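Local coordinates for uncharacterized protein (Helicobacter pylori, PDB 4O5J) that probably serves as an outer-membrane adhesin that binds sialic acid-bearing sugars on host cells, through the extracellular domain modelled here, at residues N85-Q88 / A89-S93; R338-V341 / N342-Q345. All coordinates share one frame; numbering follows the deposited sequence.

Contact 1 of 2, residues N85-Q88 / A89-S93; sequences NAVQ and AVITS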
ATOM      1  N   ASN A  85       4.406  -2.711   7.885  1.00 40.56           N
ATOM      2  CA  ASN A  85       4.279  -1.305   8.199  1.00 42.18           C
ATOM      3  C   ASN A  85       3.120  -0.671   7.357  1.00 42.13           C
ATOM      4  O   ASN A  85       2.342   0.147   7.858  1.00 43.01           O
ATOM      5  CB  ASN A  85       5.573  -0.552   7.976  1.00 36.70           C
ATOM      6  CG  ASN A  85       5.327   0.957   8.108  1.00 46.94           C
ATOM      7  OD1 ASN A  85       5.199   1.503   9.217  1.00 46.06           O
ATOM      8  ND2 ASN A  85       5.154   1.637   6.959  1.00 48.34           N
ATOM      9  N   ALA A  86       3.023  -1.060   6.085  1.00 40.69           N
ATOM     10  CA  ALA A  86       1.938  -0.568   5.236  1.00 43.12           C
ATOM     11  C   ALA A  86       0.586  -0.995   5.852  1.00 43.67           C
ATOM     12  O   ALA A  86      -0.358  -0.201   5.933  1.00 42.63           O
ATOM     13  CB  ALA A  86       2.089  -1.114   3.828  1.00 37.43           C
ATOM     14  N   VAL A  87       0.479  -2.265   6.275  1.00 41.02           N
ATOM     15  CA  VAL A  87      -0.730  -2.726   6.916  1.00 37.90           C
ATOM     16  C   VAL A  87      -1.085  -1.876   8.143  1.00 41.65           C
ATOM     17  O   VAL A  87      -2.246  -1.492   8.320  1.00 41.44           O
ATOM     18  CB  VAL A  87      -0.609  -4.214   7.348  1.00 38.90           C
ATOM     19  CG1 VAL A  87      -1.800  -4.631   8.184  1.00 37.57           C
ATOM     20  CG2 VAL A  87      -0.466  -5.109   6.122  1.00 39.59           C
ATOM     21  N   GLN A  88      -0.109  -1.580   8.989  1.00 37.28           N
ATOM     22  CA  GLN A  88      -0.330  -0.731  10.143  1.00 43.17           C
ATOM     23  C   GLN A  88      -0.932   0.614   9.730  1.00 44.08           C
ATOM     24  O   GLN A  88      -1.927   1.090  10.342  1.00 42.10           O
ATOM     25  CB  GLN A  88       0.956  -0.490  10.925  1.00 44.13           C
ATOM     26  CG  GLN A  88       1.361  -1.634  11.855  1.00 52.27           C
ATOM     27  CD  GLN A  88       0.362  -1.855  13.024  1.00 72.97           C
ATOM     28  OE1 GLN A  88      -0.681  -1.165  13.183  1.00 70.37           O
ATOM     29  NE2 GLN A  88       0.697  -2.809  13.868  1.00 90.91           N
ATOM     30  N   ALA A  89      -0.359   1.229   8.713  1.00 40.31           N
ATOM     31  CA  ALA A  89      -0.859   2.543   8.234  1.00 38.63           C
ATOM     32  C   ALA A  89      -2.305   2.434   7.760  1.00 36.51           C
ATOM     33  O   ALA A  89      -3.164   3.250   8.136  1.00 37.67           O
ATOM     34  CB  ALA A  89       0.019   3.084   7.097  1.00 36.05           C
ATOM     35  N   VAL A  90      -2.595   1.447   6.936  1.00 33.71           N
ATOM     36  CA  VAL A  90      -3.929   1.318   6.347  1.00 35.78           C
ATOM     37  C   VAL A  90      -4.981   1.045   7.435  1.00 34.11           C
ATOM     38  O   VAL A  90      -6.025   1.709   7.465  1.00 36.56           O
ATOM     39  CB  VAL A  90      -3.946   0.222   5.269  1.00 36.01           C
ATOM     40  CG1 VAL A  90      -5.386  -0.079   4.808  1.00 31.12           C
ATOM     41  CG2 VAL A  90      -3.050   0.669   4.114  1.00 32.33           C
ATOM     42  N   ILE A  91      -4.695   0.127   8.352  1.00 36.49           N
ATOM     43  CA  ILE A  91      -5.640  -0.177   9.456  1.00 38.37           C
ATOM     44  C   ILE A  91      -5.864   1.047  10.334  1.00 40.05           C
ATOM     45  O   ILE A  91      -6.995   1.407  10.632  1.00 37.70           O
ATOM     46  CB  ILE A  91      -5.123  -1.355  10.351  1.00 42.64           C
ATOM     47  CG1 ILE A  91      -4.959  -2.666   9.572  1.00 43.91           C
ATOM     48  CG2 ILE A  91      -6.114  -1.615  11.477  1.00 36.39           C
ATOM     49  CD1 ILE A  91      -6.188  -3.129   8.866  1.00 39.07           C
ATOM     50  N   THR A  92      -4.778   1.681  10.757  1.00 35.67           N
ATOM     51  CA  THR A  92      -4.863   2.900  11.542  1.00 33.12           C
ATOM     52  C   THR A  92      -5.744   3.947  10.834  1.00 38.82           C
ATOM     53  O   THR A  92      -6.549   4.645  11.467  1.00 32.93           O
ATOM     54  CB  THR A  92      -3.493   3.500  11.740  1.00 37.74           C
ATOM     55  OG1 THR A  92      -2.703   2.578  12.499  1.00 40.46           O
ATOM     56  CG2 THR A  92      -3.592   4.802  12.495  1.00 31.69           C
ATOM     57  N   SER A  93      -5.619   4.029   9.504  1.00 28.84           N
ATOM     58  CA  SER A  93      -6.357   5.046   8.800  1.00 38.83           C
ATOM     59  C   SER A  93      -7.864   4.651   8.683  1.00 40.53           C
ATOM     60  O   SER A  93      -8.761   5.508   8.721  1.00 32.40           O
ATOM     61  CB  SER A  93      -5.670   5.405   7.484  1.00 34.93           C
ATOM     62  OG  SER A  93      -5.846   4.390   6.580  1.00 53.02           O
TER
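Thr92 has chi1 -64°, which sets OG1 beside its own backbone N and turns it back toward Gln88 one helical turn earlier. In Val87, chi1 of 172° places CG1 beside the carbonyl carbon, on the side where Ile91 follows. The motif is regular alpha helix, more than two turns of it, buried in the first half of helix 82-101 of the SabA adhesion domain.

Four backbone bonds of the i to i+4 kind run from Ala89, Val90, Ile91 and Thr92 to Asn85, Ala86, Val87 and Gln88. The bond from Ile91 N to Val87 O is 2.9 Å long and nearly straight. Alongside it, Val87 and Ile91 lie side by side and point the same way. Their CG1 atoms touch at 4.0 Å. Val193 and Leu197 of helix 193-209 cover this face, while Met249 and Leu253 of helix 241-268 pack on Val90, which belongs to another face. The CG2 atom of Val90 also sits 3.4 Å from Ala86 O. On the same side as Val90, Ser93 OG turns back to Val90 O at 2.8 Å, so this buried hydroxyl is paired within its own helix.

The polar side is held differently. Asn85 sends ND2 to Glu346 O in helix 343-396. Gln88 OE1 and Thr92 OG1 both bond to NE2 of Gln163, which ties this part of the helix to helix 146-163.

Gln88 O carries two donors from one residue. Thr92 N reaches it at 2.9 Å. Thr92 OG1 comes from the opposite face of the carbonyl plane, 36° out of it, and donates its proton to Gln88 O at 2.7 Å.

Contact 2 of 2, residues R338-V341 / N342-Q345; sequences RQVV and NLNQ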
ATOM      1  N   ARG A 338      -6.331   6.958  19.734  1.00 70.70           N
ATOM      2  CA  ARG A 338      -5.060   7.714  19.763  1.00 67.57           C
ATOM      3  C   ARG A 338      -4.008   7.215  18.772  1.00 69.54           C
ATOM      4  O   ARG A 338      -3.090   7.977  18.419  1.00 60.88           O
ATOM      5  CB  ARG A 338      -4.486   7.791  21.174  1.00 70.51           C
ATOM      6  CG  ARG A 338      -5.282   8.771  22.050  1.00 75.00           C
ATOM      7  CD  ARG A 338      -4.653   9.055  23.403  1.00 90.17           C
ATOM      8  NE  ARG A 338      -3.321   9.642  23.268  1.00121.76           N
ATOM      9  CZ  ARG A 338      -3.056  10.948  23.153  1.00127.30           C
ATOM     10  NH1 ARG A 338      -4.044  11.853  23.131  1.00120.15           N
ATOM     11  NH2 ARG A 338      -1.783  11.346  23.055  1.00115.24           N
ATOM     12  N   GLN A 339      -4.160   5.961  18.305  1.00 61.58           N
ATOM     13  CA  GLN A 339      -3.214   5.320  17.387  1.00 60.91           C
ATOM     14  C   GLN A 339      -2.956   6.224  16.168  1.00 61.23           C
ATOM     15  O   GLN A 339      -1.870   6.199  15.577  1.00 59.59           O
ATOM     16  CB  GLN A 339      -3.721   3.902  16.938  1.00 65.43           C
ATOM     17  CG  GLN A 339      -3.523   2.859  17.975  1.00 76.83           C
ATOM     18  CD  GLN A 339      -2.051   2.704  18.188  1.00 99.54           C
ATOM     19  OE1 GLN A 339      -1.318   2.449  17.241  1.00116.40           O
ATOM     20  NE2 GLN A 339      -1.592   2.907  19.413  1.00109.99           N
ATOM     21  N   VAL A 340      -3.958   7.027  15.814  1.00 54.30           N
ATOM     22  CA  VAL A 340      -3.919   7.889  14.653  1.00 52.14           C
ATOM     23  C   VAL A 340      -2.735   8.911  14.759  1.00 59.95           C
ATOM     24  O   VAL A 340      -2.386   9.588  13.784  1.00 64.79           O
ATOM     25  CB  VAL A 340      -5.331   8.536  14.428  1.00 49.05           C
ATOM     26  CG1 VAL A 340      -5.399   9.950  14.984  1.00 45.42           C
ATOM     27  CG2 VAL A 340      -5.705   8.507  12.960  1.00 46.13           C
ATOM     28  N   VAL A 341      -2.105   8.984  15.939  1.00 60.98           N
ATOM     29  CA  VAL A 341      -1.034   9.911  16.169  1.00 66.76           C
ATOM     30  C   VAL A 341       0.251   9.320  15.549  1.00 68.96           C
ATOM     31  O   VAL A 341       1.207  10.033  15.255  1.00 68.38           O
ATOM     32  CB  VAL A 341      -0.919  10.230  17.679  1.00 67.98           C
ATOM     33  CG1 VAL A 341      -0.025   9.223  18.394  1.00 63.67           C
ATOM     34  CG2 VAL A 341      -0.415  11.614  17.857  1.00 89.60           C
ATOM     35  N   ASN A 342       0.262   8.011  15.340  1.00 53.43           N
ATOM     36  CA  ASN A 342       1.374   7.354  14.672  1.00 53.04           C
ATOM     37  C   ASN A 342       1.235   7.326  13.171  1.00 52.67           C
ATOM     38  O   ASN A 342       2.146   6.873  12.492  1.00 54.15           O
ATOM     39  CB  ASN A 342       1.510   5.917  15.167  1.00 55.64           C
ATOM     40  CG  ASN A 342       1.705   5.867  16.676  1.00 69.61           C
ATOM     41  OD1 ASN A 342       2.435   6.672  17.234  1.00 75.41           O
ATOM     42  ND2 ASN A 342       1.033   4.954  17.340  1.00 74.68           N
ATOM     43  N   LEU A 343       0.090   7.791  12.652  1.00 48.05           N
ATOM     44  CA  LEU A 343      -0.237   7.586  11.228  1.00 45.03           C
ATOM     45  C   LEU A 343       0.810   8.182  10.288  1.00 45.41           C
ATOM     46  O   LEU A 343       1.353   7.497   9.415  1.00 52.33           O
ATOM     47  CB  LEU A 343      -1.617   8.124  10.899  1.00 38.44           C
ATOM     48  CG  LEU A 343      -1.978   7.970   9.449  1.00 42.09           C
ATOM     49  CD1 LEU A 343      -1.852   6.500   8.991  1.00 36.30           C
ATOM     50  CD2 LEU A 343      -3.370   8.539   9.164  1.00 44.75           C
ATOM     51  N   ASN A 344       1.112   9.447  10.481  1.00 39.54           N
ATOM     52  CA  ASN A 344       1.970  10.105   9.574  1.00 50.19           C
ATOM     53  C   ASN A 344       3.397   9.504   9.542  1.00 53.85           C
ATOM     54  O   ASN A 344       4.027   9.418   8.483  1.00 56.68           O
ATOM     55  CB  ASN A 344       1.983  11.601   9.811  1.00 57.16           C
ATOM     56  CG  ASN A 344       2.677  12.308   8.662  1.00 70.15           C
ATOM     57  OD1 ASN A 344       3.841  12.671   8.763  1.00 79.25           O
ATOM     58  ND2 ASN A 344       2.012  12.363   7.510  1.00 71.95           N
ATOM     59  N   GLN A 345       3.906   9.078  10.683  1.00 51.30           N
ATOM     60  CA  GLN A 345       5.202   8.446  10.741  1.00 56.28           C
ATOM     61  C   GLN A 345       5.158   7.123   9.933  1.00 50.41           C
ATOM     62  O   GLN A 345       6.078   6.797   9.172  1.00 53.14           O
ATOM     63  CB  GLN A 345       5.590   8.178  12.198  1.00 52.70           C
ATOM     64  CG  GLN A 345       6.731   7.208  12.339  1.00 71.72           C
ATOM     65  CD  GLN A 345       8.053   7.821  11.822  1.00 97.47           C
ATOM     66  OE1 GLN A 345       8.621   8.697  12.468  1.00108.94           O
ATOM     67  NE2 GLN A 345       8.532   7.376  10.649  1.00 90.41           N
TER
HETATM   68  O   HOH W   1      -0.119  11.161  12.270  1.00 57.97           O
HETATM   69  O   HOH W   2       3.278  10.038  13.275  1.00 69.40           O
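Asn342 closes back on Gln339 through both its backbone and its side chain. The main-chain bond is the shorter: Asn342 N donates to Gln339 O at 2.8 Å. The donor stands above the carbonyl plane, 42° out of it. This i to i+3 bond belongs to the 3-10 turn 339-341 that leads into helix 343-396. A second bond of the same spacing, from Leu343 N to Val340 O, is weak at 3.3 Å.

The side-chain bond is also weak. Asn342 ND2 reaches Gln339 OE1 at 3.4 Å. The two amide planes are 60° apart, so the groups meet at an angle and do not stack. Gln339 folds at chi2, -64°, and this bend helps bring its amide across the line of Asn342. On the other branch of the Asn342 amide, OD1 makes a plain van der Waals contact with Val341 CG1 at 3.7 Å.

Two waters carry the polar contact onward. Water 1 donates to Val340 O and accepts from Asn344 N at 2.8 Å. Water 2 joins Val341 O to Gln345 N in the same way. Each water spans a carbonyl and an amide four residues apart.

Apolar contact is slight. Val340 CG2 and Leu343 CD2 are 4.5 Å apart. Leu343 packs on Tyr316 and Leu319 of helix 313-320, while Tyr323 covers Val340.

The chemistry implies a helix entry held by one firm i to i+3 bond, with weak bonds and water completing it. Water takes the place of direct i to i+4 bonds at Val340 and Val341, and the weak amide pair adds little grip.

How the contacts relate
Contact 1 is core and contact 2 is only partly buried, nearer the surface. Their centres are about 10 Å apart. Contact 1 lies wholly within helix 82-101, whereas contact 2 is the entry to helix 343-396. The two meet directly: Thr92 CG2 packs on Val340 CA at 3.8 Å, and Leu343 CD1 lies 3.6 Å from Ala89 O. The methyl of Thr92 therefore faces the second contact while its hydroxyl serves the first. Direct backbone bonds dominate in 85-93. In 338-345, one firm 3-10 bond, a weak one and two waters share that task. The contacts thus hold different helices, which pack together here through Thr92 and Leu343.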